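Local coordinates for protein phosphoribosyl-glycinamide (GAR) synthetase (Cryptococcus neoformans var. grubii serotype A, PDB 7LVO) that catalyses, through this N-terminal half of a bifunctional enzyme, the ATP-dependent joining of phosphoribosylamine and glycine in the second step of de novo purine biosynthesis, at residues A57-N71 / G78-A90. Numbering follows the deposited sequence.
Sequences AQSSRVARIVVCPGN and GGKVSNLALPWGA
Lys80 runs its extended chain past the carbonyl of Ala63 to the start of strand 62-67 and the loop before it, where NZ donates to Val62 O at 3.0 Å and to Ala57 O at 3.1 Å. The Val62 bond is nearly head-on (C=O...N 161°), whereas the ammonium sits above the Ala57 carbonyl plane. Beyond the lysine, strands 62-67 and 81-83 pair in parallel through a ladder from Ile65 N to Lys80 O, ending with Leu84 N on Val67 O. Residues alternate between faces: Ile65 CB lies 3.8 Å from Val81 CG2, the two side chains side by side, while Val67 CG2 meets Val81 CG1 on the same face, beside Thr74 of helix 72-77. On the opposite face Val66 CG1 touches Leu84 CB at 3.7 Å, and Trp100 of helix 95-104 covers both. With CG beside its backbone N (chi1 -80°), Asn83 carries ND2 to Asn71 O (2.9 Å), the acceptor lying close to the amide plane; its OD1 bonds Thr74. After the strand, Cys68 SG lies at the edge of the Trp88 ring, 3.5 Å from Trp88 NE1, whose N-H makes a weak hydrogen bond to Cys68 O instead. Parallel pairing across helix 72-77 makes this a beta-alpha-beta crossover, with 81-83 outermost in the N-domain sheet. Apolar contacts on both faces and polar ties at both ends imply that backbone carbonyls probably stabilise the lysine charge, while the Asn83 amide fastens the edge strand to N-cap residue Asn71.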
# COMPACT_ATOMS: atom_id res chain seq x y z
N ALA A 57 -5.60 16.94 6.76
CA ALA A 57 -6.55 18.02 7.03
C ALA A 57 -6.40 18.59 8.44
O ALA A 57 -6.90 19.68 8.71
CB ALA A 57 -7.98 17.53 6.82
N GLN A 58 -5.72 17.88 9.34
CA GLN A 58 -5.48 18.37 10.68
C GLN A 58 -4.25 19.26 10.78
O GLN A 58 -4.05 19.90 11.82
CB GLN A 58 -5.32 17.20 11.65
CG GLN A 58 -6.57 16.35 11.81
CD GLN A 58 -6.35 15.16 12.72
OE1 GLN A 58 -5.32 14.49 12.64
NE2 GLN A 58 -7.30 14.91 13.60
N SER A 59 -3.43 19.32 9.73
CA SER A 59 -2.24 20.17 9.75
C SER A 59 -2.63 21.63 9.65
O SER A 59 -3.39 22.02 8.76
CB SER A 59 -1.31 19.80 8.60
OG SER A 59 -0.39 20.85 8.32
N SER A 60 -2.10 22.46 10.55
CA SER A 60 -2.30 23.90 10.46
C SER A 60 -1.54 24.52 9.30
O SER A 60 -1.74 25.70 9.01
CB SER A 60 -1.88 24.57 11.77
OG SER A 60 -0.51 24.37 12.04
N ARG A 61 -0.67 23.76 8.63
CA ARG A 61 0.05 24.24 7.46
C ARG A 61 -0.65 23.88 6.16
O ARG A 61 -0.11 24.17 5.08
CB ARG A 61 1.47 23.67 7.45
CG ARG A 61 2.37 24.23 8.55
CD ARG A 61 3.76 23.61 8.51
NE ARG A 61 4.28 23.52 7.15
CZ ARG A 61 4.71 24.55 6.45
NH1 ARG A 61 4.68 25.78 6.93
NH2 ARG A 61 5.18 24.35 5.22
N VAL A 62 -1.82 23.26 6.22
CA VAL A 62 -2.56 22.83 5.04
C VAL A 62 -3.88 23.59 5.00
O VAL A 62 -4.63 23.60 5.98
CB VAL A 62 -2.80 21.31 5.05
CG1 VAL A 62 -3.73 20.91 3.91
CG2 VAL A 62 -1.47 20.57 4.96
N ALA A 63 -4.16 24.22 3.85
CA ALA A 63 -5.42 24.92 3.64
C ALA A 63 -6.34 24.25 2.63
O ALA A 63 -7.54 24.56 2.62
CB ALA A 63 -5.14 26.36 3.17
N ARG A 64 -5.83 23.35 1.80
CA ARG A 64 -6.62 22.76 0.73
C ARG A 64 -6.15 21.33 0.49
O ARG A 64 -4.95 21.09 0.33
CB ARG A 64 -6.50 23.59 -0.56
CG ARG A 64 -7.36 23.11 -1.71
CD ARG A 64 -7.09 23.94 -2.96
NE ARG A 64 -7.98 23.59 -4.06
CZ ARG A 64 -7.84 24.05 -5.30
NH1 ARG A 64 -6.85 24.86 -5.63
NH2 ARG A 64 -8.72 23.67 -6.23
N ILE A 65 -7.10 20.40 0.47
CA ILE A 65 -6.84 19.00 0.16
C ILE A 65 -7.75 18.61 -1.00
O ILE A 65 -8.97 18.78 -0.91
CB ILE A 65 -7.09 18.08 1.37
CG1 ILE A 65 -6.02 18.28 2.44
CG2 ILE A 65 -7.15 16.63 0.94
CD1 ILE A 65 -4.72 17.58 2.13
N VAL A 66 -7.16 18.12 -2.08
CA VAL A 66 -7.90 17.71 -3.27
C VAL A 66 -7.69 16.22 -3.46
O VAL A 66 -6.55 15.76 -3.55
CB VAL A 66 -7.46 18.50 -4.51
CG1 VAL A 66 -8.20 18.00 -5.73
CG2 VAL A 66 -7.69 19.99 -4.31
N VAL A 67 -8.79 15.47 -3.54
CA VAL A 67 -8.75 14.03 -3.71
C VAL A 67 -9.29 13.73 -5.11
O VAL A 67 -10.48 13.93 -5.38
CB VAL A 67 -9.57 13.30 -2.64
CG1 VAL A 67 -9.13 11.87 -2.53
CG2 VAL A 67 -9.45 14.02 -1.30
N CYS A 68 -8.41 13.26 -5.99
CA CYS A 68 -8.76 12.99 -7.37
C CYS A 68 -8.69 11.49 -7.65
O CYS A 68 -7.58 10.94 -7.69
CB CYS A 68 -7.82 13.75 -8.32
SG CYS A 68 -8.17 13.49 -10.07
N PRO A 69 -9.81 10.80 -7.86
CA PRO A 69 -11.19 11.31 -7.83
C PRO A 69 -11.80 11.34 -6.43
O PRO A 69 -12.85 11.94 -6.24
CB PRO A 69 -11.94 10.33 -8.74
CG PRO A 69 -11.22 9.03 -8.54
CD PRO A 69 -9.76 9.37 -8.26
N GLY A 70 -11.15 10.68 -5.47
CA GLY A 70 -11.74 10.57 -4.15
C GLY A 70 -12.93 9.61 -4.16
O GLY A 70 -13.21 8.92 -5.14
N ASN A 71 -13.63 9.59 -3.03
CA ASN A 71 -14.75 8.67 -2.86
C ASN A 71 -15.80 9.34 -1.98
O ASN A 71 -15.70 10.52 -1.65
CB ASN A 71 -14.26 7.33 -2.27
CG ASN A 71 -13.57 7.50 -0.93
OD1 ASN A 71 -13.91 8.39 -0.14
ND2 ASN A 71 -12.60 6.64 -0.65
N GLY A 78 -15.83 17.61 3.78
CA GLY A 78 -15.99 19.04 3.71
C GLY A 78 -14.73 19.77 4.16
O GLY A 78 -13.63 19.21 4.20
N GLY A 79 -14.92 21.04 4.51
CA GLY A 79 -13.80 21.84 4.99
C GLY A 79 -12.72 21.96 3.93
O GLY A 79 -12.97 22.38 2.79
N LYS A 80 -11.49 21.58 4.30
CA LYS A 80 -10.37 21.68 3.39
C LYS A 80 -10.40 20.63 2.29
O LYS A 80 -9.77 20.83 1.25
CB LYS A 80 -9.05 21.54 4.16
CG LYS A 80 -8.92 22.47 5.36
CD LYS A 80 -7.65 22.17 6.15
CE LYS A 80 -7.51 23.07 7.36
NZ LYS A 80 -6.35 22.68 8.22
N VAL A 81 -11.11 19.53 2.49
CA VAL A 81 -11.10 18.41 1.57
C VAL A 81 -12.18 18.58 0.52
O VAL A 81 -13.31 18.98 0.83
CB VAL A 81 -11.28 17.08 2.33
CG1 VAL A 81 -11.36 15.92 1.36
CG2 VAL A 81 -10.15 16.88 3.34
N SER A 82 -11.85 18.24 -0.72
CA SER A 82 -12.82 18.27 -1.81
C SER A 82 -12.42 17.22 -2.83
O SER A 82 -11.23 16.93 -3.02
CB SER A 82 -12.89 19.65 -2.47
OG SER A 82 -11.68 19.95 -3.14
N ASN A 83 -13.42 16.67 -3.51
CA ASN A 83 -13.18 15.69 -4.57
C ASN A 83 -13.09 16.39 -5.92
O ASN A 83 -13.76 17.38 -6.18
CB ASN A 83 -14.30 14.65 -4.60
CG ASN A 83 -14.12 13.57 -3.54
OD1 ASN A 83 -13.27 13.68 -2.66
ND2 ASN A 83 -14.93 12.52 -3.63
N LEU A 84 -12.23 15.85 -6.79
CA LEU A 84 -12.02 16.37 -8.13
C LEU A 84 -12.32 15.26 -9.13
O LEU A 84 -11.51 14.35 -9.32
CB LEU A 84 -10.59 16.89 -8.29
CG LEU A 84 -10.20 17.40 -9.68
CD1 LEU A 84 -11.03 18.62 -10.06
CD2 LEU A 84 -8.71 17.72 -9.72
N ALA A 85 -13.49 15.33 -9.76
CA ALA A 85 -13.91 14.32 -10.74
C ALA A 85 -13.30 14.69 -12.09
O ALA A 85 -13.94 15.27 -12.97
CB ALA A 85 -15.43 14.23 -10.81
N LEU A 86 -12.03 14.33 -12.25
CA LEU A 86 -11.27 14.64 -13.45
C LEU A 86 -10.36 13.47 -13.79
O LEU A 86 -9.78 12.85 -12.88
CB LEU A 86 -10.43 15.91 -13.26
CG LEU A 86 -9.69 16.41 -14.50
CD1 LEU A 86 -10.67 16.99 -15.51
CD2 LEU A 86 -8.63 17.44 -14.12
N PRO A 87 -10.23 13.13 -15.07
CA PRO A 87 -9.29 12.06 -15.43
C PRO A 87 -7.85 12.51 -15.24
O PRO A 87 -7.52 13.70 -15.28
CB PRO A 87 -9.59 11.80 -16.91
CG PRO A 87 -10.93 12.42 -17.17
CD PRO A 87 -11.01 13.60 -16.23
N TRP A 88 -6.97 11.52 -15.02
CA TRP A 88 -5.56 11.81 -14.85
C TRP A 88 -4.86 12.07 -16.18
O TRP A 88 -3.84 12.77 -16.22
CB TRP A 88 -4.86 10.65 -14.15
CG TRP A 88 -5.31 10.41 -12.75
CD1 TRP A 88 -6.08 11.24 -11.98
CD2 TRP A 88 -5.03 9.27 -11.94
NE1 TRP A 88 -6.30 10.67 -10.75
CE2 TRP A 88 -5.66 9.46 -10.70
CE3 TRP A 88 -4.30 8.09 -12.15
CZ2 TRP A 88 -5.58 8.54 -9.67
CZ3 TRP A 88 -4.22 7.17 -11.12
CH2 TRP A 88 -4.86 7.40 -9.90
N GLY A 89 -5.38 11.51 -17.26
CA GLY A 89 -4.66 11.52 -18.53
C GLY A 89 -3.73 10.34 -18.65
O GLY A 89 -3.18 9.83 -17.68
N ALA A 90 -3.55 9.87 -19.88
CA ALA A 90 -2.74 8.69 -20.12
C ALA A 90 -1.27 9.00 -19.85
O ALA A 90 -0.81 10.13 -20.06
CB ALA A 90 -2.92 8.20 -21.56